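Local coordinates for increased recombination centers protein 6 (PDB 3UC9), which acts as a clathrin coat accessory factor related to small G proteins and is involved in gross chromosomal rearrangements and telomere healing, at residues 28-39 / 73-84. Residues are numbered along the deposited sequence; the frame is centred on the assembly and turned at random.
Sequences NKILVLSDHPHN and HFDLYIDSCKDI. Unlike the reference sequence in segment 73-84: Asp83 (reference Glu).
Two parallel strands of the Rossmann-like, small-G-protein-related sheet, 29-35 and 73-81, pair from Lys29 opposite Asp75 onward, with strand 103-110 on the far side of the first and strand 59-66 on the far side of the second. The backbone hydrogen bonds are short and nearly straight through the first half, as from Val32 N to Tyr77 O (2.8 Å), and the one from Ser34 N to Asp79 O is weak and long (3.5 Å).

On the face bearing Lys29, Leu31, Asp75 and Tyr77, the lysine chain, bent at its second torsion (chi2 -51°), runs alongside Asp75 and across the tyrosine. Its CB sits over one face of the Tyr77 ring, 4.2 Å from the centroid, in a CH-pi contact, and CD and CE reach the phenol oxygen. NZ then meets Asp75 OD2 at 2.8 Å in a salt bridge, coming from above the carboxylate plane, and also donates to Asn28 OD1. Asp75 OD1 is taken by Asp62 N, which holds the carboxylate from the neighbouring strand. Shortening Lys29 to alanine would probably cost Asp75 this salt bridge and Asn28 OD1 its donor, and uncover part of the Tyr77 ring.

On the other face, covered by helix 39-50, Val32 CG2 packs on Leu76 CD1 (3.8 Å); Lys42 of the helix touches Val32 and Leu46 touches Leu76. Ile30 CD1 meets Phe74 obliquely. Where the strands end, Cys81 O lies over the centre of the His36 ring. Ser80, its OG swung away from its own N (chi1 -171°), turns its hydroxyl to the start of that helix and donates to an in-plane lone pair of Asn39 OD1, 2.7 Å from Ser80 OG.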
loop_
_atom_site.group_PDB
_atom_site.type_symbol
_atom_site.label_atom_id
_atom_site.label_comp_id
_atom_site.label_asym_id
_atom_site.label_seq_id
_atom_site.Cartn_x
_atom_site.Cartn_y
_atom_site.Cartn_z
ATOM N N ASN A 28 -12.621 1.565 -3.760
ATOM C CA ASN A 28 -11.956 0.613 -4.639
ATOM C C ASN A 28 -10.723 1.161 -5.343
ATOM O O ASN A 28 -10.354 0.676 -6.424
ATOM C CB ASN A 28 -12.939 0.046 -5.672
ATOM C CG ASN A 28 -13.336 1.050 -6.723
ATOM O OD1 ASN A 28 -13.355 2.263 -6.475
ATOM N ND2 ASN A 28 -13.669 0.548 -7.918
ATOM N N LYS A 29 -10.063 2.133 -4.722
ATOM C CA LYS A 29 -8.832 2.667 -5.277
ATOM C C LYS A 29 -7.640 2.091 -4.511
ATOM O O LYS A 29 -7.668 1.948 -3.280
ATOM C CB LYS A 29 -8.810 4.194 -5.236
ATOM C CG LYS A 29 -10.105 4.902 -5.607
ATOM C CD LYS A 29 -10.708 4.442 -6.922
ATOM C CE LYS A 29 -12.022 5.149 -7.225
ATOM N NZ LYS A 29 -12.840 4.456 -8.275
ATOM N N ILE A 30 -6.599 1.734 -5.249
ATOM C CA ILE A 30 -5.318 1.392 -4.647
ATOM C C ILE A 30 -4.272 2.355 -5.200
ATOM O O ILE A 30 -4.083 2.452 -6.413
ATOM C CB ILE A 30 -4.915 -0.066 -4.910
ATOM C CG1 ILE A 30 -5.864 -1.014 -4.171
ATOM C CG2 ILE A 30 -3.457 -0.313 -4.438
ATOM C CD1 ILE A 30 -5.526 -2.489 -4.362
ATOM N N LEU A 31 -3.631 3.103 -4.305
ATOM C CA LEU A 31 -2.580 4.043 -4.680
ATOM C C LEU A 31 -1.224 3.379 -4.463
ATOM O O LEU A 31 -0.953 2.844 -3.389
ATOM C CB LEU A 31 -2.690 5.327 -3.857
ATOM C CG LEU A 31 -1.757 6.525 -4.075
ATOM C CD1 LEU A 31 -1.101 6.536 -5.427
ATOM C CD2 LEU A 31 -2.574 7.805 -3.884
ATOM N N VAL A 32 -0.389 3.403 -5.497
ATOM C CA VAL A 32 0.989 2.946 -5.384
ATOM C C VAL A 32 1.890 4.165 -5.614
ATOM O O VAL A 32 1.857 4.780 -6.673
ATOM C CB VAL A 32 1.319 1.827 -6.374
ATOM C CG1 VAL A 32 2.742 1.315 -6.125
ATOM C CG2 VAL A 32 0.293 0.676 -6.261
ATOM N N LEU A 33 2.665 4.501 -4.591
ATOM C CA LEU A 33 3.481 5.705 -4.539
ATOM C C LEU A 33 4.949 5.323 -4.326
ATOM O O LEU A 33 5.246 4.355 -3.616
ATOM C CB LEU A 33 3.011 6.579 -3.376
ATOM C CG LEU A 33 3.782 7.862 -3.046
ATOM C CD1 LEU A 33 3.519 8.914 -4.112
ATOM C CD2 LEU A 33 3.433 8.392 -1.644
ATOM N N SER A 34 5.856 6.076 -4.946
ATOM C CA SER A 34 7.278 6.011 -4.603
ATOM C C SER A 34 7.885 7.397 -4.635
ATOM O O SER A 34 7.384 8.277 -5.332
ATOM C CB SER A 34 8.034 5.099 -5.566
ATOM O OG SER A 34 8.085 5.642 -6.877
ATOM N N ASP A 35 8.953 7.607 -3.870
ATOM C CA ASP A 35 9.797 8.768 -4.126
ATOM C C ASP A 35 10.571 8.527 -5.431
ATOM O O ASP A 35 10.784 7.366 -5.845
ATOM C CB ASP A 35 10.712 9.152 -2.943
ATOM C CG ASP A 35 11.457 7.974 -2.337
ATOM O OD1 ASP A 35 10.826 6.935 -2.058
ATOM O OD2 ASP A 35 12.676 8.109 -2.093
ATOM N N HIS A 36 10.985 9.620 -6.065
ATOM C CA HIS A 36 11.500 9.595 -7.444
ATOM C C HIS A 36 12.583 8.561 -7.737
ATOM O O HIS A 36 12.532 7.924 -8.785
ATOM C CB HIS A 36 11.999 10.976 -7.883
ATOM C CG HIS A 36 10.905 11.930 -8.249
ATOM N ND1 HIS A 36 9.767 11.540 -8.922
ATOM C CD2 HIS A 36 10.795 13.268 -8.067
ATOM C CE1 HIS A 36 8.988 12.592 -9.109
ATOM N NE2 HIS A 36 9.588 13.653 -8.597
ATOM N N PRO A 37 13.569 8.391 -6.828
ATOM C CA PRO A 37 14.619 7.424 -7.134
ATOM C C PRO A 37 14.139 5.991 -7.298
ATOM O O PRO A 37 14.834 5.198 -7.924
ATOM C CB PRO A 37 15.567 7.526 -5.927
ATOM C CG PRO A 37 15.332 8.885 -5.366
ATOM C CD PRO A 37 13.880 9.183 -5.625
ATOM N N HIS A 38 12.971 5.653 -6.744
ATOM C CA HIS A 38 12.459 4.281 -6.819
ATOM C C HIS A 38 11.315 4.101 -7.813
ATOM O O HIS A 38 10.592 3.115 -7.745
ATOM C CB HIS A 38 12.061 3.806 -5.420
ATOM C CG HIS A 38 13.105 4.095 -4.393
ATOM N ND1 HIS A 38 14.356 3.513 -4.418
ATOM C CD2 HIS A 38 13.112 4.963 -3.356
ATOM C CE1 HIS A 38 15.075 3.990 -3.415
ATOM N NE2 HIS A 38 14.344 4.879 -2.761
ATOM N N ASN A 39 11.161 5.041 -8.751
ATOM C CA ASN A 39 10.070 4.954 -9.722
ATOM C C ASN A 39 10.153 3.694 -10.564
ATOM O O ASN A 39 9.125 3.060 -10.824
ATOM C CB ASN A 39 10.009 6.190 -10.640
ATOM C CG ASN A 39 9.489 7.427 -9.919
ATOM O OD1 ASN A 39 8.827 7.313 -8.887
ATOM N ND2 ASN A 39 9.778 8.607 -10.460
ATOM N N HIS A 73 -13.506 -5.439 -8.709
ATOM C CA HIS A 73 -12.902 -4.528 -9.667
ATOM C C HIS A 73 -12.388 -3.296 -8.936
ATOM O O HIS A 73 -13.100 -2.736 -8.096
ATOM C CB HIS A 73 -13.915 -4.143 -10.746
ATOM C CG HIS A 73 -14.296 -5.289 -11.635
ATOM N ND1 HIS A 73 -13.786 -5.448 -12.906
ATOM C CD2 HIS A 73 -15.116 -6.345 -11.425
ATOM C CE1 HIS A 73 -14.281 -6.548 -13.444
ATOM N NE2 HIS A 73 -15.092 -7.112 -12.566
ATOM N N PHE A 74 -11.155 -2.892 -9.247
ATOM C CA PHE A 74 -10.520 -1.752 -8.572
ATOM C C PHE A 74 -9.765 -0.860 -9.566
ATOM O O PHE A 74 -9.477 -1.264 -10.703
ATOM C CB PHE A 74 -9.582 -2.230 -7.447
ATOM C CG PHE A 74 -8.299 -2.846 -7.940
ATOM C CD1 PHE A 74 -7.119 -2.127 -7.923
ATOM C CD2 PHE A 74 -8.283 -4.142 -8.436
ATOM C CE1 PHE A 74 -5.943 -2.689 -8.381
ATOM C CE2 PHE A 74 -7.125 -4.698 -8.907
ATOM C CZ PHE A 74 -5.948 -3.972 -8.878
ATOM N N ASP A 75 -9.463 0.358 -9.122
ATOM C CA ASP A 75 -8.686 1.318 -9.893
ATOM C C ASP A 75 -7.300 1.466 -9.253
ATOM O O ASP A 75 -7.187 1.575 -8.038
ATOM C CB ASP A 75 -9.386 2.673 -9.901
ATOM C CG ASP A 75 -10.703 2.668 -10.664
ATOM O OD1 ASP A 75 -10.982 1.707 -11.417
ATOM O OD2 ASP A 75 -11.459 3.659 -10.523
ATOM N N LEU A 76 -6.267 1.487 -10.089
ATOM C CA LEU A 76 -4.902 1.686 -9.663
ATOM C C LEU A 76 -4.528 3.141 -9.938
ATOM O O LEU A 76 -4.644 3.620 -11.072
ATOM C CB LEU A 76 -3.982 0.729 -10.426
ATOM C CG LEU A 76 -2.549 0.504 -9.968
ATOM C CD1 LEU A 76 -2.524 -0.192 -8.607
ATOM C CD2 LEU A 76 -1.809 -0.327 -10.994
ATOM N N TYR A 77 -4.127 3.843 -8.885
ATOM C CA TYR A 77 -3.570 5.183 -8.996
ATOM C C TYR A 77 -2.063 5.097 -8.770
ATOM O O TYR A 77 -1.607 4.658 -7.709
ATOM C CB TYR A 77 -4.182 6.110 -7.941
ATOM C CG TYR A 77 -5.670 6.405 -8.059
ATOM C CD1 TYR A 77 -6.418 6.046 -9.184
ATOM C CD2 TYR A 77 -6.322 7.105 -7.047
ATOM C CE1 TYR A 77 -7.779 6.345 -9.265
ATOM C CE2 TYR A 77 -7.673 7.421 -7.133
ATOM C CZ TYR A 77 -8.394 7.046 -8.237
ATOM O OH TYR A 77 -9.731 7.376 -8.306
ATOM N N ILE A 78 -1.282 5.489 -9.768
ATOM C CA ILE A 78 0.172 5.432 -9.684
ATOM C C ILE A 78 0.674 6.867 -9.572
ATOM O O ILE A 78 0.316 7.722 -10.389
ATOM C CB ILE A 78 0.785 4.744 -10.906
ATOM C CG1 ILE A 78 0.158 3.358 -11.111
ATOM C CG2 ILE A 78 2.313 4.626 -10.744
ATOM C CD1 ILE A 78 0.327 2.818 -12.505
ATOM N N ASP A 79 1.454 7.142 -8.532
ATOM C CA ASP A 79 1.950 8.486 -8.286
ATOM C C ASP A 79 3.423 8.433 -7.881
ATOM O O ASP A 79 3.976 7.362 -7.570
ATOM C CB ASP A 79 1.126 9.174 -7.191
ATOM C CG ASP A 79 1.118 10.702 -7.301
ATOM O OD1 ASP A 79 1.782 11.281 -8.191
ATOM O OD2 ASP A 79 0.434 11.338 -6.468
ATOM N N SER A 80 4.044 9.604 -7.916
ATOM C CA SER A 80 5.440 9.774 -7.546
ATOM C C SER A 80 5.583 11.091 -6.815
ATOM O O SER A 80 4.747 11.987 -6.958
ATOM C CB SER A 80 6.320 9.792 -8.796
ATOM O OG SER A 80 7.692 9.745 -8.460
ATOM N N CYS A 81 6.656 11.219 -6.052
ATOM C CA CYS A 81 6.932 12.467 -5.355
ATOM C C CYS A 81 8.419 12.652 -5.168
ATOM O O CYS A 81 9.162 11.681 -5.111
ATOM C CB CYS A 81 6.214 12.492 -3.999
ATOM S SG CYS A 81 6.703 11.215 -2.826
ATOM N N LYS A 82 8.861 13.906 -5.090
ATOM C CA LYS A 82 10.262 14.188 -4.776
ATOM C C LYS A 82 10.546 13.936 -3.300
ATOM O O LYS A 82 11.608 13.410 -2.951
ATOM C CB LYS A 82 10.640 15.629 -5.134
ATOM C CG LYS A 82 12.130 15.930 -4.962
ATOM C CD LYS A 82 12.438 17.413 -5.159
ATOM C CE LYS A 82 13.713 17.849 -4.425
ATOM N NZ LYS A 82 14.920 17.084 -4.839
ATOM N N ASP A 83 9.598 14.322 -2.447
ATOM C CA ASP A 83 9.736 14.211 -0.993
ATOM C C ASP A 83 8.441 13.649 -0.399
ATOM O O ASP A 83 7.369 14.243 -0.562
ATOM C CB ASP A 83 10.006 15.593 -0.385
ATOM C CG ASP A 83 11.303 16.214 -0.878
ATOM O OD1 ASP A 83 12.390 15.704 -0.518
ATOM O OD2 ASP A 83 11.230 17.218 -1.621
ATOM N N ILE A 84 8.537 12.512 0.288
ATOM C CA ILE A 84 7.350 11.873 0.871
ATOM C C ILE A 84 6.565 12.823 1.786
ATOM O O ILE A 84 5.349 12.943 1.646
ATOM C CB ILE A 84 7.703 10.571 1.651
ATOM C CG1 ILE A 84 8.300 9.506 0.722
ATOM C CG2 ILE A 84 6.482 10.027 2.372
ATOM C CD1 ILE A 84 7.431 9.117 -0.428
#